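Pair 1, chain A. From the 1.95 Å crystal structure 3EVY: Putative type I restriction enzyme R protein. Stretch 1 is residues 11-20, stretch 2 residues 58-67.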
# COMPACT_ATOMS: atom_id res chain seq x y z
N LYS A 11 11.42 -17.55 -6.49
CA LYS A 11 11.68 -16.56 -7.54
C LYS A 11 11.47 -15.11 -7.09
O LYS A 11 10.62 -14.82 -6.22
CB LYS A 11 10.75 -16.84 -8.72
CG LYS A 11 10.87 -18.26 -9.24
CD LYS A 11 9.93 -18.43 -10.41
CE LYS A 11 10.00 -17.17 -11.29
NZ LYS A 11 8.79 -17.04 -12.14
N PRO A 12 12.24 -14.20 -7.68
CA PRO A 12 12.18 -12.75 -7.38
C PRO A 12 10.74 -12.22 -7.17
O PRO A 12 10.50 -11.54 -6.17
CB PRO A 12 12.85 -12.11 -8.60
CG PRO A 12 13.85 -13.12 -9.02
CD PRO A 12 13.10 -14.47 -8.84
N TYR A 13 9.82 -12.55 -8.09
CA TYR A 13 8.44 -12.09 -8.01
C TYR A 13 7.69 -12.51 -6.74
O TYR A 13 6.93 -11.74 -6.16
CB TYR A 13 7.64 -12.58 -9.20
CG TYR A 13 6.16 -12.22 -9.15
CD1 TYR A 13 5.69 -10.95 -9.51
CD2 TYR A 13 5.21 -13.16 -8.76
CE1 TYR A 13 4.35 -10.66 -9.48
CE2 TYR A 13 3.84 -12.83 -8.71
CZ TYR A 13 3.43 -11.60 -9.07
OH TYR A 13 2.06 -11.33 -9.07
N GLU A 14 7.88 -13.76 -6.39
CA GLU A 14 7.23 -14.40 -5.26
C GLU A 14 7.74 -13.79 -4.00
O GLU A 14 6.93 -13.46 -3.11
CB GLU A 14 7.56 -15.91 -5.26
CG GLU A 14 7.21 -16.61 -6.62
CD GLU A 14 7.64 -18.09 -6.71
OE1 GLU A 14 6.73 -18.93 -6.94
OE2 GLU A 14 8.88 -18.39 -6.56
N LYS A 15 9.06 -13.59 -3.92
CA LYS A 15 9.70 -12.85 -2.81
C LYS A 15 9.07 -11.48 -2.58
O LYS A 15 8.75 -11.12 -1.44
CB LYS A 15 11.22 -12.66 -3.02
CG LYS A 15 12.11 -13.76 -2.41
CD LYS A 15 13.61 -13.57 -2.75
CE LYS A 15 13.88 -13.79 -4.24
NZ LYS A 15 15.18 -13.21 -4.73
N LEU A 16 8.97 -10.67 -3.64
CA LEU A 16 8.41 -9.33 -3.48
C LEU A 16 6.90 -9.35 -3.10
O LEU A 16 6.41 -8.41 -2.44
CB LEU A 16 8.62 -8.50 -4.75
CG LEU A 16 10.04 -8.21 -5.29
CD1 LEU A 16 10.06 -7.94 -6.88
CD2 LEU A 16 10.65 -7.00 -4.56
N VAL A 17 6.15 -10.31 -3.63
CA VAL A 17 4.72 -10.44 -3.29
C VAL A 17 4.58 -10.72 -1.80
O VAL A 17 3.74 -10.11 -1.15
CB VAL A 17 4.00 -11.54 -4.13
CG1 VAL A 17 2.62 -11.96 -3.51
CG2 VAL A 17 3.82 -11.11 -5.57
N GLU A 18 5.44 -11.58 -1.26
CA GLU A 18 5.41 -11.90 0.17
C GLU A 18 5.72 -10.68 1.04
O GLU A 18 5.00 -10.41 1.99
CB GLU A 18 6.44 -13.00 0.47
CG GLU A 18 6.45 -13.38 1.93
CD GLU A 18 7.48 -14.45 2.23
OE1 GLU A 18 7.72 -15.31 1.33
OE2 GLU A 18 8.04 -14.40 3.35
N ARG A 19 6.78 -9.94 0.72
CA ARG A 19 7.06 -8.65 1.32
C ARG A 19 5.85 -7.66 1.21
O ARG A 19 5.55 -6.93 2.16
CB ARG A 19 8.24 -7.95 0.64
CG ARG A 19 9.60 -8.31 1.20
CD ARG A 19 10.77 -7.88 0.26
NE ARG A 19 10.86 -6.42 0.21
CZ ARG A 19 11.53 -5.74 -0.72
NH1 ARG A 19 12.21 -6.38 -1.66
NH2 ARG A 19 11.53 -4.41 -0.68
N PHE A 20 5.24 -7.56 0.03
CA PHE A 20 4.13 -6.56 -0.14
C PHE A 20 2.99 -6.93 0.81
O PHE A 20 2.40 -6.05 1.47
CB PHE A 20 3.55 -6.55 -1.57
CG PHE A 20 2.40 -5.56 -1.70
CD1 PHE A 20 2.66 -4.22 -1.91
CD2 PHE A 20 1.11 -5.94 -1.40
CE1 PHE A 20 1.62 -3.30 -1.90
CE2 PHE A 20 0.08 -5.02 -1.43
CZ PHE A 20 0.33 -3.73 -1.68
N ARG A 58 5.57 1.80 -4.12
CA ARG A 58 6.80 1.47 -4.90
C ARG A 58 6.93 -0.02 -5.10
O ARG A 58 7.28 -0.49 -6.21
CB ARG A 58 8.04 2.05 -4.20
CG ARG A 58 8.17 3.57 -4.35
CD ARG A 58 9.34 4.18 -3.58
NE ARG A 58 10.62 3.62 -4.04
CZ ARG A 58 11.33 4.10 -5.07
NH1 ARG A 58 10.92 5.17 -5.77
NH2 ARG A 58 12.47 3.49 -5.40
N LEU A 59 6.54 -0.79 -4.08
CA LEU A 59 6.68 -2.22 -4.14
C LEU A 59 5.56 -2.79 -5.05
O LEU A 59 5.76 -3.73 -5.84
CB LEU A 59 6.59 -2.80 -2.71
CG LEU A 59 6.69 -4.29 -2.44
CD1 LEU A 59 7.83 -4.93 -3.25
CD2 LEU A 59 6.97 -4.51 -0.88
N ARG A 60 4.39 -2.21 -4.94
CA ARG A 60 3.31 -2.60 -5.85
C ARG A 60 3.72 -2.35 -7.31
O ARG A 60 3.49 -3.17 -8.17
CB ARG A 60 2.05 -1.86 -5.54
CG ARG A 60 0.80 -2.43 -6.22
CD ARG A 60 -0.31 -2.46 -5.22
NE ARG A 60 -1.54 -2.92 -5.80
CZ ARG A 60 -2.49 -3.57 -5.16
NH1 ARG A 60 -3.53 -3.97 -5.85
NH2 ARG A 60 -2.37 -3.91 -3.89
N ASN A 61 4.34 -1.23 -7.61
CA ASN A 61 4.73 -0.92 -9.00
C ASN A 61 5.83 -1.86 -9.46
O ASN A 61 5.90 -2.28 -10.63
CB ASN A 61 5.16 0.56 -9.10
CG ASN A 61 3.97 1.46 -9.30
OD1 ASN A 61 2.97 0.99 -9.85
ND2 ASN A 61 4.02 2.71 -8.80
N GLU A 62 6.66 -2.27 -8.52
CA GLU A 62 7.75 -3.17 -8.74
C GLU A 62 7.26 -4.57 -9.10
O GLU A 62 7.70 -5.14 -10.09
CB GLU A 62 8.62 -3.21 -7.42
CG GLU A 62 9.72 -4.24 -7.42
CD GLU A 62 10.89 -3.91 -6.46
OE1 GLU A 62 11.98 -4.41 -6.75
OE2 GLU A 62 10.75 -3.22 -5.42
N VAL A 63 6.32 -5.12 -8.34
CA VAL A 63 5.68 -6.40 -8.78
C VAL A 63 4.91 -6.30 -10.08
O VAL A 63 4.84 -7.26 -10.79
CB VAL A 63 4.82 -7.11 -7.66
CG1 VAL A 63 5.69 -7.32 -6.40
CG2 VAL A 63 3.60 -6.28 -7.35
N LYS A 64 4.36 -5.13 -10.43
CA LYS A 64 3.71 -5.03 -11.74
C LYS A 64 4.74 -5.05 -12.86
O LYS A 64 4.39 -5.16 -14.04
CB LYS A 64 2.83 -3.76 -11.84
CG LYS A 64 1.67 -3.73 -10.85
CD LYS A 64 0.85 -2.51 -10.96
CE LYS A 64 -0.37 -2.66 -10.10
NZ LYS A 64 -1.20 -1.44 -10.20
N GLY A 65 6.00 -4.91 -12.49
CA GLY A 65 7.03 -4.97 -13.49
C GLY A 65 7.50 -6.39 -13.86
O GLY A 65 8.57 -6.56 -14.51
N TYR A 66 6.71 -7.40 -13.45
CA TYR A 66 6.97 -8.81 -13.79
C TYR A 66 5.89 -9.37 -14.73
O TYR A 66 4.68 -9.11 -14.56
CB TYR A 66 7.09 -9.74 -12.54
CG TYR A 66 8.39 -9.49 -11.78
CD1 TYR A 66 8.47 -8.45 -10.90
CD2 TYR A 66 9.55 -10.25 -12.05
CE1 TYR A 66 9.66 -8.19 -10.21
CE2 TYR A 66 10.74 -9.99 -11.39
CZ TYR A 66 10.79 -8.99 -10.47
OH TYR A 66 11.96 -8.72 -9.80
N ASN A 67 6.33 -10.21 -15.67
CA ASN A 67 5.42 -10.87 -16.63
C ASN A 67 4.32 -11.67 -15.91
O ASN A 67 3.19 -11.80 -16.43
CB ASN A 67 6.21 -11.87 -17.45
CG ASN A 67 7.00 -11.22 -18.59
OD1 ASN A 67 6.54 -10.24 -19.21
ND2 ASN A 67 8.16 -11.81 -18.91

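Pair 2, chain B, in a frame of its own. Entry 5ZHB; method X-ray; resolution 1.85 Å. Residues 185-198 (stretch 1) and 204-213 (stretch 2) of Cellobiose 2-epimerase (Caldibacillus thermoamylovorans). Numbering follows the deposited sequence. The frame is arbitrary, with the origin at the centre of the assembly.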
# COMPACT_ATOMS: atom_id res chain seq x y z
N THR B 185 7.75 6.53 1.33
CA THR B 185 8.74 5.47 1.13
C THR B 185 9.03 4.75 2.44
O THR B 185 9.06 3.53 2.47
CB THR B 185 10.02 6.05 0.52
OG1 THR B 185 9.68 6.52 -0.78
CG2 THR B 185 11.11 5.00 0.38
N HIS B 186 9.18 5.50 3.55
CA HIS B 186 9.43 4.92 4.85
C HIS B 186 8.28 4.01 5.28
O HIS B 186 8.51 2.94 5.86
CB HIS B 186 9.75 6.06 5.84
CG HIS B 186 11.13 6.60 5.59
ND1 HIS B 186 11.39 7.53 4.60
CD2 HIS B 186 12.33 6.30 6.16
CE1 HIS B 186 12.71 7.78 4.59
NE2 HIS B 186 13.31 7.04 5.53
N LEU B 187 7.04 4.40 4.97
CA LEU B 187 5.89 3.59 5.39
C LEU B 187 5.96 2.21 4.75
O LEU B 187 5.78 1.18 5.42
CB LEU B 187 4.59 4.32 5.06
CG LEU B 187 3.27 3.59 5.40
CD1 LEU B 187 3.23 3.21 6.85
CD2 LEU B 187 2.06 4.41 5.05
N HIS B 188 6.17 2.20 3.41
CA HIS B 188 6.15 0.94 2.66
C HIS B 188 7.41 0.12 2.90
O HIS B 188 7.35 -1.11 2.82
CB HIS B 188 5.71 1.17 1.21
CG HIS B 188 4.31 1.69 1.20
ND1 HIS B 188 3.23 0.88 1.52
CD2 HIS B 188 3.82 2.92 1.08
CE1 HIS B 188 2.13 1.63 1.50
NE2 HIS B 188 2.46 2.85 1.26
N VAL B 189 8.53 0.75 3.27
CA VAL B 189 9.66 -0.04 3.73
C VAL B 189 9.26 -0.75 5.03
O VAL B 189 9.49 -1.94 5.18
CB VAL B 189 10.95 0.78 3.89
CG1 VAL B 189 12.06 -0.02 4.57
CG2 VAL B 189 11.40 1.30 2.53
N LEU B 190 8.66 -0.02 5.97
CA LEU B 190 8.22 -0.64 7.23
C LEU B 190 7.22 -1.77 6.98
O LEU B 190 7.33 -2.86 7.55
CB LEU B 190 7.65 0.46 8.12
CG LEU B 190 7.07 0.01 9.47
CD1 LEU B 190 8.11 -0.67 10.36
CD2 LEU B 190 6.55 1.23 10.15
N GLU B 191 6.25 -1.54 6.10
CA GLU B 191 5.24 -2.53 5.76
C GLU B 191 5.93 -3.80 5.24
O GLU B 191 5.60 -4.90 5.65
CB GLU B 191 4.33 -1.89 4.71
CG GLU B 191 3.34 -2.82 4.02
CD GLU B 191 2.64 -2.09 2.89
OE1 GLU B 191 3.36 -1.57 2.01
OE2 GLU B 191 1.42 -1.99 2.91
N ALA B 192 6.84 -3.63 4.28
CA ALA B 192 7.54 -4.75 3.67
C ALA B 192 8.36 -5.53 4.70
O ALA B 192 8.34 -6.76 4.76
CB ALA B 192 8.41 -4.17 2.59
N TYR B 193 9.10 -4.79 5.50
CA TYR B 193 10.00 -5.40 6.47
C TYR B 193 9.22 -6.14 7.56
O TYR B 193 9.71 -7.15 8.03
CB TYR B 193 10.89 -4.36 7.14
CG TYR B 193 12.07 -3.87 6.30
CD1 TYR B 193 12.18 -4.18 4.94
CD2 TYR B 193 13.07 -3.10 6.88
CE1 TYR B 193 13.26 -3.75 4.20
CE2 TYR B 193 14.16 -2.66 6.15
CZ TYR B 193 14.27 -3.01 4.81
OH TYR B 193 15.34 -2.53 4.09
N THR B 194 8.05 -5.61 7.96
CA THR B 194 7.16 -6.36 8.85
C THR B 194 6.88 -7.76 8.30
O THR B 194 6.96 -8.75 9.03
CB THR B 194 5.86 -5.60 9.06
OG1 THR B 194 6.29 -4.38 9.65
CG2 THR B 194 4.90 -6.29 10.02
N ASN B 195 6.57 -7.83 7.00
CA ASN B 195 6.20 -9.10 6.37
C ASN B 195 7.41 -10.02 6.24
O ASN B 195 7.28 -11.26 6.35
CB ASN B 195 5.46 -8.84 5.05
CG ASN B 195 4.32 -9.79 4.82
OD1 ASN B 195 3.52 -10.07 5.73
ND2 ASN B 195 4.22 -10.33 3.60
N LEU B 196 8.59 -9.42 6.03
CA LEU B 196 9.82 -10.17 5.90
C LEU B 196 10.12 -10.84 7.24
O LEU B 196 10.47 -12.02 7.29
CB LEU B 196 10.96 -9.28 5.42
CG LEU B 196 12.33 -9.94 5.22
CD1 LEU B 196 12.30 -11.15 4.28
CD2 LEU B 196 13.35 -8.95 4.72
N TYR B 197 9.93 -10.09 8.33
CA TYR B 197 10.25 -10.60 9.66
C TYR B 197 9.31 -11.74 10.04
O TYR B 197 9.71 -12.66 10.75
CB TYR B 197 10.23 -9.44 10.67
CG TYR B 197 10.78 -9.87 12.02
CD1 TYR B 197 12.14 -9.86 12.27
CD2 TYR B 197 9.93 -10.38 12.99
CE1 TYR B 197 12.65 -10.30 13.48
CE2 TYR B 197 10.41 -10.78 14.23
CZ TYR B 197 11.78 -10.75 14.46
OH TYR B 197 12.23 -11.18 15.67
N ARG B 198 8.07 -11.72 9.54
CA ARG B 198 7.15 -12.84 9.73
C ARG B 198 7.75 -14.13 9.17
O ARG B 198 7.42 -15.21 9.62
CB ARG B 198 5.79 -12.63 9.05
CG ARG B 198 4.93 -11.53 9.66
CD ARG B 198 3.59 -11.47 8.94
NE ARG B 198 2.60 -10.61 9.61
CZ ARG B 198 2.31 -9.34 9.33
NH1 ARG B 198 2.75 -8.74 8.22
NH2 ARG B 198 1.58 -8.67 10.19
N GLN B 204 18.97 -8.53 13.11
CA GLN B 204 19.32 -7.25 12.50
C GLN B 204 18.08 -6.59 11.85
O GLN B 204 17.88 -5.38 11.99
CB GLN B 204 20.48 -7.41 11.53
CG GLN B 204 20.89 -6.08 10.89
CD GLN B 204 22.24 -6.14 10.21
OE1 GLN B 204 23.21 -6.70 10.73
NE2 GLN B 204 22.32 -5.53 9.03
N LEU B 205 17.27 -7.38 11.13
CA LEU B 205 16.04 -6.88 10.51
C LEU B 205 15.14 -6.28 11.60
O LEU B 205 14.70 -5.13 11.48
CB LEU B 205 15.37 -8.04 9.77
CG LEU B 205 13.94 -7.80 9.25
CD1 LEU B 205 13.87 -6.58 8.33
CD2 LEU B 205 13.39 -9.00 8.55
N LYS B 206 14.96 -7.04 12.69
CA LYS B 206 14.22 -6.55 13.84
C LYS B 206 14.66 -5.14 14.21
O LYS B 206 13.84 -4.25 14.46
CB LYS B 206 14.37 -7.48 15.05
CG LYS B 206 13.31 -7.29 16.12
CD LYS B 206 13.56 -8.13 17.37
CE LYS B 206 12.58 -7.86 18.45
NZ LYS B 206 12.68 -8.89 19.48
N GLY B 207 15.99 -4.91 14.23
CA GLY B 207 16.50 -3.62 14.58
C GLY B 207 16.21 -2.56 13.52
O GLY B 207 16.10 -1.39 13.85
N ARG B 208 16.14 -2.98 12.25
CA ARG B 208 15.77 -2.06 11.18
C ARG B 208 14.30 -1.64 11.35
O ARG B 208 13.98 -0.47 11.16
CB ARG B 208 16.12 -2.66 9.80
CG ARG B 208 17.61 -3.01 9.67
CD ARG B 208 18.42 -1.84 9.12
NE ARG B 208 18.57 -0.80 10.11
CZ ARG B 208 18.89 0.45 9.96
NH1 ARG B 208 18.77 1.11 8.82
NH2 ARG B 208 19.26 1.09 11.05
N ILE B 209 13.45 -2.57 11.76
CA ILE B 209 12.05 -2.21 12.05
C ILE B 209 11.97 -1.20 13.20
O ILE B 209 11.28 -0.17 13.12
CB ILE B 209 11.24 -3.49 12.28
CG1 ILE B 209 11.19 -4.32 10.98
CG2 ILE B 209 9.82 -3.16 12.78
CD1 ILE B 209 10.76 -5.76 11.16
N ALA B 210 12.75 -1.44 14.27
CA ALA B 210 12.68 -0.57 15.44
C ALA B 210 13.13 0.82 15.06
O ALA B 210 12.54 1.81 15.49
CB ALA B 210 13.50 -1.13 16.61
N ASN B 211 14.16 0.89 14.20
CA ASN B 211 14.61 2.16 13.67
C ASN B 211 13.50 2.89 12.91
O ASN B 211 13.28 4.08 13.15
CB ASN B 211 15.91 1.98 12.90
CG ASN B 211 16.45 3.28 12.37
OD1 ASN B 211 16.71 4.22 13.13
ND2 ASN B 211 16.60 3.39 11.06
N LEU B 212 12.81 2.22 11.97
CA LEU B 212 11.70 2.85 11.23
C LEU B 212 10.60 3.36 12.16
O LEU B 212 10.05 4.47 11.96
CB LEU B 212 11.19 1.83 10.21
CG LEU B 212 12.03 1.75 8.92
CD1 LEU B 212 11.94 0.45 8.21
CD2 LEU B 212 11.63 2.85 7.95
N ILE B 213 10.28 2.58 13.18
CA ILE B 213 9.23 2.98 14.10
C ILE B 213 9.62 4.26 14.82
O ILE B 213 8.83 5.20 14.93
CB ILE B 213 8.88 1.83 15.06
CG1 ILE B 213 8.21 0.71 14.32
CG2 ILE B 213 7.99 2.35 16.21
CD1 ILE B 213 8.29 -0.63 15.01

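Two helices that run nearly antiparallel can be held together by quite different side chains, provided that the backbones keep their spacing and register. In pair 1 the helix axes approach to 9.8 Å with 154° between their directions; in pair 2 the values are 9.9 Å and 151°. Fourteen central residues superpose with an RMSD of 0.4 Å, and the buried surfaces, 605 and 610 Å², are almost equal. Neither interface contains a hydrogen bond between the stretches, so both depend on close packing.

One end of the contact is much alike in the two pairs. L59(A) matches L205(B), both with chi1 t and chi2 p, and F20(A) matches Y197(B), whose rings both extend from a t rotamer. Each leucine lies at the edge of the ring across from it, near the ring plane, and also packs against the CB: F20(A) CB is 4.0 Å from L59(A) CG, and Y197(B) CB is 3.8 Å from L205(B) CD2. Beside them, R60(A) and K206(B) occupy one position. Both set the base of the side chain against the ring (R60(A) CB to F20(A) CE1 3.9 Å; K206(B) CB to Y197(B) CE1 3.7 Å), and R60(A) also brings NH2 to 3.5 Å from F20(A) CZ.

The middle shows how bulk can be redistributed. L16(A) and Y193(B) match, and both point toward the partner helix from an m rotamer. L16(A) CB lies 3.6 Å from V63(A) CG1, and L16(A) CD2 lies 3.7 Å from L59(A) CD1. Tyrosine fills the corresponding space as a knob among L205(B), R208(B), I209(B) and L212(B); Y193(B) CG lies 3.8 Å from L205(B) CD1. The matching V63(A) and I209(B) have side-chain centres only 0.4 Å apart, but the isoleucine carries an additional carbon, and I209(B) CD1 comes 3.8 Å from Y197(B) CB.

At the other end, the aromatic residues are placed differently. In pair 1, Y13(A) directs its edge toward the face of Y66(A) in an offset arrangement, with ring centroids 5.9 Å apart. Their counterparts are L190(B) and L212(B), where L190(B) CD1 is 4.0 Å from L212(B) CB. L212(B) is itself a knob among H186(B), V189(B), L190(B) and Y193(B). Y66(A) belongs to a type I turn that starts at V63(A), while L212(B) continues a helix; even so, their CA atoms fall within 1.0 Å and their side-chain centres within 0.5 Å. Across the interface, L16(A) CD1 packs 3.4 Å from Y66(A) CE1, and Y193(B) CD2 lies 4.0 Å from L212(B) CD1. Leucine against tyrosine thus becomes tyrosine against leucine: the large and small partners exchange sides while the backbone spacing hardly changes.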